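PDB 5YDA: PKS from Streptomyces sp. CNQ431, which is the acyltransferase domain of the splenocin polyketide synthase SpnD and, as in its family, probably transfers broadly selected acyl extender units to an acyl carrier protein. Local coordinates for residues A[227-232]-A[293-298]; A[235-240]-A[272-277]; A[244-249]-A[265-270]. All coordinates share one frame; numbering follows the deposited sequence.

The three contacts gather around the four-stranded antiparallel sheet of the small, ferredoxin-like subdomain, beside the probable active site. Contacts 2 and 3 pack helices on neighbouring strands of that sheet, with centres about 8 Å apart; Val237 N to Val267 O and Val239 N to Cys265 O, each 2.8 Å, join the strands. Contact 1, whose centre is about 14 Å from that of contact 2 and 17 Å from that of contact 3, borders the other face, where Ala295 O lies 2.6 Å from Thr236 OG1, probably hydrogen-bonded. Its His298 NE2 is hydrogen-bonded to OG of Ser200 of the probable GxSxG nucleophile elbow, consistent with the Ser-His dyad of acyltransferases.

Contact 1: A[227-232]-A[293-298]; sequences RLIASS and MPAAAH
Ile229 and Ala230, near the C-terminal end of helix 215-231, meet Met293, Ala295 and Ala297 of the irregular segment 293-298 through methyl groups. Ile229 CG2 touches two alanines, 4.0 Å from Ala295 CB and 4.1 Å from Ala297 CB. With chi1 at -77°, CG1 stands beside the backbone N and CG2 is anti to it. One residue on, Ala230 CB meets the terminal methyl of Met293, with CE at 3.7 Å; the methionine chain bends at chi2 (66°) and ends on the alanine. Elsewhere Met293 also touches Phe172 of helix 169-188, and Ile229 touches Leu302.

The polar links run through two waters that take up carbonyls of the helix end. Water 1 donates to Ile229 O at 2.9 Å and accepts from Ala296 N at 2.8 Å. Water 2 donates both ways, to Ala230 O at 3.0 Å and to Pro294 O at 2.6 Å.

Within each segment, short-range bonds shape the chain. Ser232 OG donates to Leu228 O at 2.9 Å, at a C=O...donor angle of 158°, while Ala295 N returns to Met293 O in an inverse gamma turn centred on Pro294.

Residues 295-298 probably correspond to the xAxH motif linked to extender-unit choice in polyketide synthase acyltransferases. Here the three positions before the histidine are all alanine, and the helix meets this segment through small apolar groups and bridging water. The chemistry thus implies a modest interface in which water joins backbone groups of the two segments that do not bond to each other across the contact.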
loop_
_atom_site.group_PDB
_atom_site.type_symbol
_atom_site.label_atom_id
_atom_site.label_comp_id
_atom_site.label_asym_id
_atom_site.label_seq_id
_atom_site.Cartn_x
_atom_site.Cartn_y
_atom_site.Cartn_z
ATOM N N ARG A 227 20.832 3.689 0.803
ATOM C CA ARG A 227 22.249 3.433 0.535
ATOM C C ARG A 227 22.985 2.996 1.793
ATOM O O ARG A 227 23.845 2.109 1.736
ATOM C CB ARG A 227 22.930 4.672 -0.049
ATOM C CG ARG A 227 22.393 5.103 -1.392
ATOM C CD ARG A 227 23.131 6.340 -1.860
ATOM N NE ARG A 227 22.821 6.626 -3.253
ATOM C CZ ARG A 227 22.343 7.781 -3.680
ATOM N NH1 ARG A 227 22.128 8.767 -2.814
ATOM N NH2 ARG A 227 22.099 7.955 -4.967
ATOM N N LEU A 228 22.672 3.614 2.938
ATOM C CA LEU A 228 23.325 3.231 4.190
ATOM C C LEU A 228 22.935 1.813 4.615
ATOM O O LEU A 228 23.775 1.055 5.112
ATOM C CB LEU A 228 22.996 4.236 5.293
ATOM C CG LEU A 228 23.651 5.621 5.115
ATOM C CD1 LEU A 228 23.107 6.617 6.126
ATOM C CD2 LEU A 228 25.182 5.534 5.225
ATOM N N ILE A 229 21.674 1.429 4.428
ATOM C CA ILE A 229 21.294 0.055 4.729
ATOM C C ILE A 229 22.008 -0.908 3.785
ATOM O O ILE A 229 22.620 -1.886 4.225
ATOM C CB ILE A 229 19.763 -0.108 4.674
ATOM C CG1 ILE A 229 19.128 0.483 5.937
ATOM C CG2 ILE A 229 19.390 -1.576 4.538
ATOM C CD1 ILE A 229 17.638 0.762 5.829
ATOM N N ALA A 230 21.978 -0.624 2.477
ATOM C CA ALA A 230 22.583 -1.541 1.512
ATOM C C ALA A 230 24.084 -1.684 1.740
ATOM O O ALA A 230 24.634 -2.782 1.614
ATOM C CB ALA A 230 22.307 -1.084 0.078
ATOM N N SER A 231 24.763 -0.599 2.107
ATOM C CA SER A 231 26.206 -0.702 2.282
ATOM C C SER A 231 26.574 -1.455 3.552
ATOM O O SER A 231 27.714 -1.897 3.679
ATOM C CB SER A 231 26.856 0.690 2.285
ATOM O OG SER A 231 26.597 1.385 3.513
ATOM N N SER A 232 25.645 -1.618 4.493
ATOM C CA SER A 232 25.968 -2.338 5.722
ATOM C C SER A 232 26.030 -3.860 5.557
ATOM O O SER A 232 26.476 -4.544 6.486
ATOM C CB SER A 232 24.958 -1.993 6.809
ATOM O OG SER A 232 25.014 -0.605 7.088
ATOM N N MET A 293 17.007 -9.166 -1.204
ATOM C CA MET A 293 17.892 -8.038 -0.936
ATOM C C MET A 293 18.981 -8.437 0.054
ATOM O O MET A 293 18.663 -8.717 1.219
ATOM C CB MET A 293 17.091 -6.856 -0.391
ATOM C CG MET A 293 17.949 -5.657 -0.046
ATOM S SD MET A 293 18.695 -4.929 -1.531
ATOM C CE MET A 293 19.795 -3.730 -0.767
ATOM N N PRO A 294 20.260 -8.473 -0.347
ATOM C CA PRO A 294 21.326 -8.817 0.607
ATOM C C PRO A 294 21.587 -7.680 1.579
ATOM O O PRO A 294 22.609 -6.991 1.511
ATOM C CB PRO A 294 22.538 -9.071 -0.298
ATOM C CG PRO A 294 22.319 -8.134 -1.450
ATOM C CD PRO A 294 20.802 -8.100 -1.669
ATOM N N ALA A 295 20.699 -7.487 2.522
ATOM C CA ALA A 295 20.830 -6.467 3.526
ATOM C C ALA A 295 20.212 -6.928 4.812
ATOM O O ALA A 295 19.494 -7.851 4.836
ATOM C CB ALA A 295 20.175 -5.203 3.060
ATOM N N ALA A 296 20.496 -6.222 5.875
ATOM C CA ALA A 296 19.995 -6.531 7.180
ATOM C C ALA A 296 19.381 -5.358 7.923
ATOM O O ALA A 296 19.818 -4.984 8.983
ATOM C CB ALA A 296 21.092 -7.154 8.001
ATOM N N ALA A 297 18.342 -4.791 7.372
ATOM C CA ALA A 297 17.666 -3.695 8.029
ATOM C C ALA A 297 17.084 -4.138 9.372
ATOM O O ALA A 297 16.768 -5.268 9.562
ATOM C CB ALA A 297 16.587 -3.172 7.139
ATOM N N HIS A 298 16.938 -3.221 10.294
ATOM C CA HIS A 298 16.369 -3.482 11.603
ATOM C C HIS A 298 17.091 -4.491 12.468
ATOM O O HIS A 298 16.491 -5.229 13.179
ATOM C CB HIS A 298 14.881 -3.823 11.500
ATOM C CG HIS A 298 14.099 -2.839 10.705
ATOM N ND1 HIS A 298 13.586 -1.700 11.250
ATOM C CD2 HIS A 298 13.773 -2.806 9.405
ATOM C CE1 HIS A 298 12.993 -0.999 10.323
ATOM N NE2 HIS A 298 13.089 -1.648 9.193
HETATM O O HOH W 1 22.305 -4.035 6.109
HETATM O O HOH W 2 23.286 -4.985 0.028
#

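Contact 2: A[235-240]-A[272-277]; sequences ATVGVA and DAVDRL
Strand 235-239 and the helical segment 272-277 run in nearly the same direction, their axes 23° apart and 8.4 Å at closest approach, with Ala235 opposite Val274. Val274 supplies the middle of the contact with both branches. Its CG2 reaches the start of the strand, 3.7 Å from the backbone oxygen Ala235 O and 4.2 Å from Ala235 CB. CG1, held anti to the backbone N by a chi1 of 165°, turns instead to Val237 and approaches its CB at 4.2 Å.

One turn along the helix, Leu277 continues the row: its CD2 lies 4.0 Å from Val237 CG1, the two side chains crossing at a slant. Residues two apart on the strand are therefore matched with residues three apart on the helix. Arg290 and Phe288 of strand 288-290 border this core, Arg290 touching Val274 and forming a salt bridge with Asp275, and Phe288 touching Val237.

This is helix-on-sheet packing of the ferredoxin-like subdomain, in which helix 271-283 packs along one face of the antiparallel sheet, nearly parallel to strand 235-239. With buried aliphatic groups making the contact, shape and the hydrophobic effect hold the pair together, while the ionic bond lies to one side.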
loop_
_atom_site.group_PDB
_atom_site.type_symbol
_atom_site.label_atom_id
_atom_site.label_comp_id
_atom_site.label_asym_id
_atom_site.label_seq_id
_atom_site.Cartn_x
_atom_site.Cartn_y
_atom_site.Cartn_z
ATOM N N ALA A 235 22.195 -10.064 5.890
ATOM C CA ALA A 235 21.144 -10.804 5.205
ATOM C C ALA A 235 19.892 -10.842 6.062
ATOM O O ALA A 235 19.931 -10.628 7.277
ATOM C CB ALA A 235 21.589 -12.226 4.858
ATOM N N THR A 236 18.771 -11.109 5.401
ATOM C CA THR A 236 17.467 -11.160 6.040
ATOM C C THR A 236 16.743 -12.403 5.544
ATOM O O THR A 236 16.805 -12.736 4.356
ATOM C CB THR A 236 16.625 -9.895 5.742
ATOM O OG1 THR A 236 17.373 -8.725 6.099
ATOM C CG2 THR A 236 15.337 -9.907 6.564
ATOM N N VAL A 237 16.077 -13.103 6.460
ATOM C CA VAL A 237 15.288 -14.271 6.111
ATOM C C VAL A 237 13.869 -14.051 6.613
ATOM O O VAL A 237 13.664 -13.643 7.761
ATOM C CB VAL A 237 15.909 -15.570 6.670
ATOM C CG1 VAL A 237 16.049 -15.500 8.186
ATOM C CG2 VAL A 237 15.086 -16.802 6.231
ATOM N N GLY A 238 12.890 -14.278 5.739
ATOM C CA GLY A 238 11.494 -14.259 6.148
ATOM C C GLY A 238 11.098 -15.658 6.578
ATOM O O GLY A 238 11.314 -16.624 5.846
ATOM N N VAL A 239 10.548 -15.767 7.785
ATOM C CA VAL A 239 10.187 -17.041 8.386
ATOM C C VAL A 239 8.678 -17.079 8.553
ATOM O O VAL A 239 8.096 -16.183 9.179
ATOM C CB VAL A 239 10.872 -17.248 9.748
ATOM C CG1 VAL A 239 10.536 -18.637 10.298
ATOM C CG2 VAL A 239 12.388 -17.034 9.643
ATOM N N ALA A 240 8.053 -18.124 8.002
ATOM C CA ALA A 240 6.602 -18.301 8.032
ATOM C C ALA A 240 6.226 -19.043 9.309
ATOM O O ALA A 240 5.851 -20.212 9.307
ATOM C CB ALA A 240 6.126 -19.050 6.793
ATOM N N ASP A 272 26.603 -15.343 7.744
ATOM C CA ASP A 272 26.949 -16.621 8.369
ATOM C C ASP A 272 25.912 -17.031 9.408
ATOM O O ASP A 272 25.469 -18.182 9.440
ATOM C CB ASP A 272 28.330 -16.540 9.027
ATOM C CG ASP A 272 29.463 -16.619 8.025
ATOM O OD1 ASP A 272 29.213 -17.001 6.854
ATOM O OD2 ASP A 272 30.614 -16.310 8.420
ATOM N N ALA A 273 25.551 -16.107 10.297
ATOM C CA ALA A 273 24.538 -16.400 11.303
ATOM C C ALA A 273 23.196 -16.744 10.656
ATOM O O ALA A 273 22.476 -17.626 11.136
ATOM C CB ALA A 273 24.392 -15.211 12.254
ATOM N N VAL A 274 22.850 -16.068 9.557
ATOM C CA VAL A 274 21.579 -16.345 8.893
ATOM C C VAL A 274 21.616 -17.723 8.243
ATOM O O VAL A 274 20.628 -18.473 8.297
ATOM C CB VAL A 274 21.248 -15.229 7.876
ATOM C CG1 VAL A 274 20.148 -15.669 6.917
ATOM C CG2 VAL A 274 20.820 -13.961 8.601
ATOM N N ASP A 275 22.760 -18.084 7.632
ATOM C CA ASP A 275 22.953 -19.437 7.107
ATOM C C ASP A 275 22.674 -20.491 8.174
ATOM O O ASP A 275 21.950 -21.466 7.934
ATOM C CB ASP A 275 24.380 -19.612 6.577
ATOM C CG ASP A 275 24.614 -18.903 5.257
ATOM O OD1 ASP A 275 23.628 -18.523 4.596
ATOM O OD2 ASP A 275 25.791 -18.743 4.869
ATOM N N ARG A 276 23.231 -20.305 9.371
ATOM C CA ARG A 276 23.060 -21.327 10.392
ATOM C C ARG A 276 21.627 -21.373 10.892
ATOM O O ARG A 276 21.095 -22.459 11.139
ATOM C CB ARG A 276 24.043 -21.115 11.545
ATOM C CG ARG A 276 25.490 -21.296 11.101
ATOM C CD ARG A 276 26.525 -20.960 12.167
ATOM N NE ARG A 276 26.033 -20.063 13.197
ATOM C CZ ARG A 276 26.534 -18.858 13.430
ATOM N NH1 ARG A 276 27.546 -18.373 12.717
ATOM N NH2 ARG A 276 25.993 -18.119 14.399
ATOM N N LEU A 277 20.981 -20.213 11.046
ATOM C CA LEU A 277 19.563 -20.208 11.384
ATOM C C LEU A 277 18.748 -20.991 10.359
ATOM O O LEU A 277 17.859 -21.770 10.721
ATOM C CB LEU A 277 19.053 -18.772 11.478
ATOM C CG LEU A 277 17.536 -18.661 11.677
ATOM C CD1 LEU A 277 17.139 -19.283 13.022
ATOM C CD2 LEU A 277 17.072 -17.214 11.601
#

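Contact 3: A[244-249]-A[265-270]; sequences DTVLPL and CTVAGD
In the ferredoxin-like beta-alpha-beta-beta-alpha-beta subdomain, Val246 of the first, short helix rests on Cys265 and Val267 of the inner strand 264-269. The helix follows the first strand, 235-239, and the chain then passes through strand 254-261 before entering the strand met here. Cys265 and Val267, two residues apart, point their side chains to the same face of the sheet, and Val246 meets both.

Its two methyls divide the work. CG2 faces the sulfur, 3.5 Å from Cys265 SG, and Val246 CB stands 3.9 Å from the same SG. The cysteine torsion, chi1 64°, places SG between its own backbone N and carbonyl carbon, from where it meets the valine. CG1 goes to the other strand residue, 3.6 Å from Val267 CG2, as the Val246 and Val267 side chains lie alongside one another, pointing opposite ways.

The surroundings extend this apolar patch. Val246 also touches Val239 of the adjacent strand, and Val267 is shared with Leu277 of the second helix, 271-283, so both helices of the subdomain reach one face of the sheet. Residues of the strand that alternate with this pair belong to the other face, where Ala268 packs against Ala296 and Ser299 of the loop bearing the probable active-site histidine.

At its far end the strand leads straight into the second helix, where Asp270 occupies the N-cap position and its OD1 accepts a hydrogen bond from Ala273 N. On the first helix a 3-10 segment, 247-249, follows the contacting valine, and its Leu249 N donates to Val246 O at 2.9 Å.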
loop_
_atom_site.group_PDB
_atom_site.type_symbol
_atom_site.label_atom_id
_atom_site.label_comp_id
_atom_site.label_asym_id
_atom_site.label_seq_id
_atom_site.Cartn_x
_atom_site.Cartn_y
_atom_site.Cartn_z
ATOM N N ASP A 244 7.088 -16.179 18.530
ATOM C CA ASP A 244 7.342 -17.036 19.690
ATOM C C ASP A 244 8.106 -18.297 19.300
ATOM O O ASP A 244 8.964 -18.771 20.053
ATOM C CB ASP A 244 6.024 -17.410 20.369
ATOM C CG ASP A 244 5.460 -16.276 21.209
ATOM O OD1 ASP A 244 4.278 -16.362 21.611
ATOM O OD2 ASP A 244 6.203 -15.298 21.468
ATOM N N THR A 245 7.812 -18.855 18.129
ATOM C CA THR A 245 8.556 -20.014 17.655
ATOM C C THR A 245 9.970 -19.640 17.214
ATOM O O THR A 245 10.896 -20.454 17.323
ATOM C CB THR A 245 7.780 -20.667 16.504
ATOM O OG1 THR A 245 6.522 -21.146 16.993
ATOM C CG2 THR A 245 8.570 -21.812 15.880
ATOM N N VAL A 246 10.167 -18.424 16.720
ATOM C CA VAL A 246 11.473 -18.062 16.179
ATOM C C VAL A 246 12.418 -17.560 17.268
ATOM O O VAL A 246 13.619 -17.852 17.241
ATOM C CB VAL A 246 11.284 -17.023 15.059
ATOM C CG1 VAL A 246 12.619 -16.589 14.512
ATOM C CG2 VAL A 246 10.397 -17.613 13.958
ATOM N N LEU A 247 11.904 -16.802 18.235
ATOM C CA LEU A 247 12.758 -16.159 19.240
ATOM C C LEU A 247 13.810 -17.079 19.852
ATOM O O LEU A 247 14.987 -16.690 19.869
ATOM C CB LEU A 247 11.873 -15.536 20.333
ATOM C CG LEU A 247 11.426 -14.091 20.112
ATOM C CD1 LEU A 247 10.190 -13.759 20.947
ATOM C CD2 LEU A 247 12.577 -13.157 20.449
ATOM N N PRO A 248 13.487 -18.286 20.343
ATOM C CA PRO A 248 14.533 -19.105 20.979
ATOM C C PRO A 248 15.671 -19.506 20.057
ATOM O O PRO A 248 16.736 -19.876 20.567
ATOM C CB PRO A 248 13.772 -20.339 21.492
ATOM C CG PRO A 248 12.458 -20.314 20.812
ATOM C CD PRO A 248 12.151 -18.889 20.507
ATOM N N LEU A 249 15.503 -19.430 18.732
ATOM C CA LEU A 249 16.559 -19.786 17.787
ATOM C C LEU A 249 17.547 -18.652 17.527
ATOM O O LEU A 249 18.490 -18.837 16.747
ATOM C CB LEU A 249 15.948 -20.236 16.461
ATOM C CG LEU A 249 14.903 -21.353 16.520
ATOM C CD1 LEU A 249 14.476 -21.741 15.128
ATOM C CD2 LEU A 249 15.485 -22.551 17.235
ATOM N N CYS A 265 7.444 -13.583 10.309
ATOM C CA CYS A 265 8.372 -12.647 10.920
ATOM C C CYS A 265 9.642 -12.677 10.087
ATOM O O CYS A 265 9.800 -13.520 9.205
ATOM C CB CYS A 265 8.607 -12.982 12.396
ATOM S SG CYS A 265 9.394 -14.554 12.634
ATOM N N THR A 266 10.526 -11.716 10.322
ATOM C CA THR A 266 11.801 -11.690 9.615
ATOM C C THR A 266 12.948 -11.620 10.613
ATOM O O THR A 266 12.813 -11.056 11.705
ATOM C CB THR A 266 11.901 -10.510 8.633
ATOM O OG1 THR A 266 11.881 -9.286 9.374
ATOM C CG2 THR A 266 10.738 -10.533 7.658
ATOM N N VAL A 267 14.075 -12.206 10.224
ATOM C CA VAL A 267 15.273 -12.247 11.048
ATOM C C VAL A 267 16.433 -11.762 10.194
ATOM O O VAL A 267 16.541 -12.128 9.018
ATOM C CB VAL A 267 15.549 -13.663 11.608
ATOM C CG1 VAL A 267 16.849 -13.678 12.392
ATOM C CG2 VAL A 267 14.394 -14.120 12.521
ATOM N N ALA A 268 17.277 -10.900 10.775
ATOM C CA ALA A 268 18.366 -10.254 10.052
ATOM C C ALA A 268 19.652 -10.338 10.866
ATOM O O ALA A 268 19.624 -10.400 12.098
ATOM C CB ALA A 268 18.044 -8.784 9.760
ATOM N N GLY A 269 20.779 -10.326 10.163
ATOM C CA GLY A 269 22.074 -10.359 10.823
ATOM C C GLY A 269 23.150 -10.620 9.794
ATOM O O GLY A 269 22.911 -10.468 8.589
ATOM N N ASP A 270 24.328 -11.039 10.269
ATOM C CA ASP A 270 25.363 -11.316 9.282
ATOM C C ASP A 270 25.046 -12.618 8.562
ATOM O O ASP A 270 24.313 -13.471 9.065
ATOM C CB ASP A 270 26.756 -11.357 9.906
ATOM C CG ASP A 270 26.889 -12.396 10.965
ATOM O OD1 ASP A 270 27.251 -13.564 10.632
ATOM O OD2 ASP A 270 26.657 -12.019 12.137
#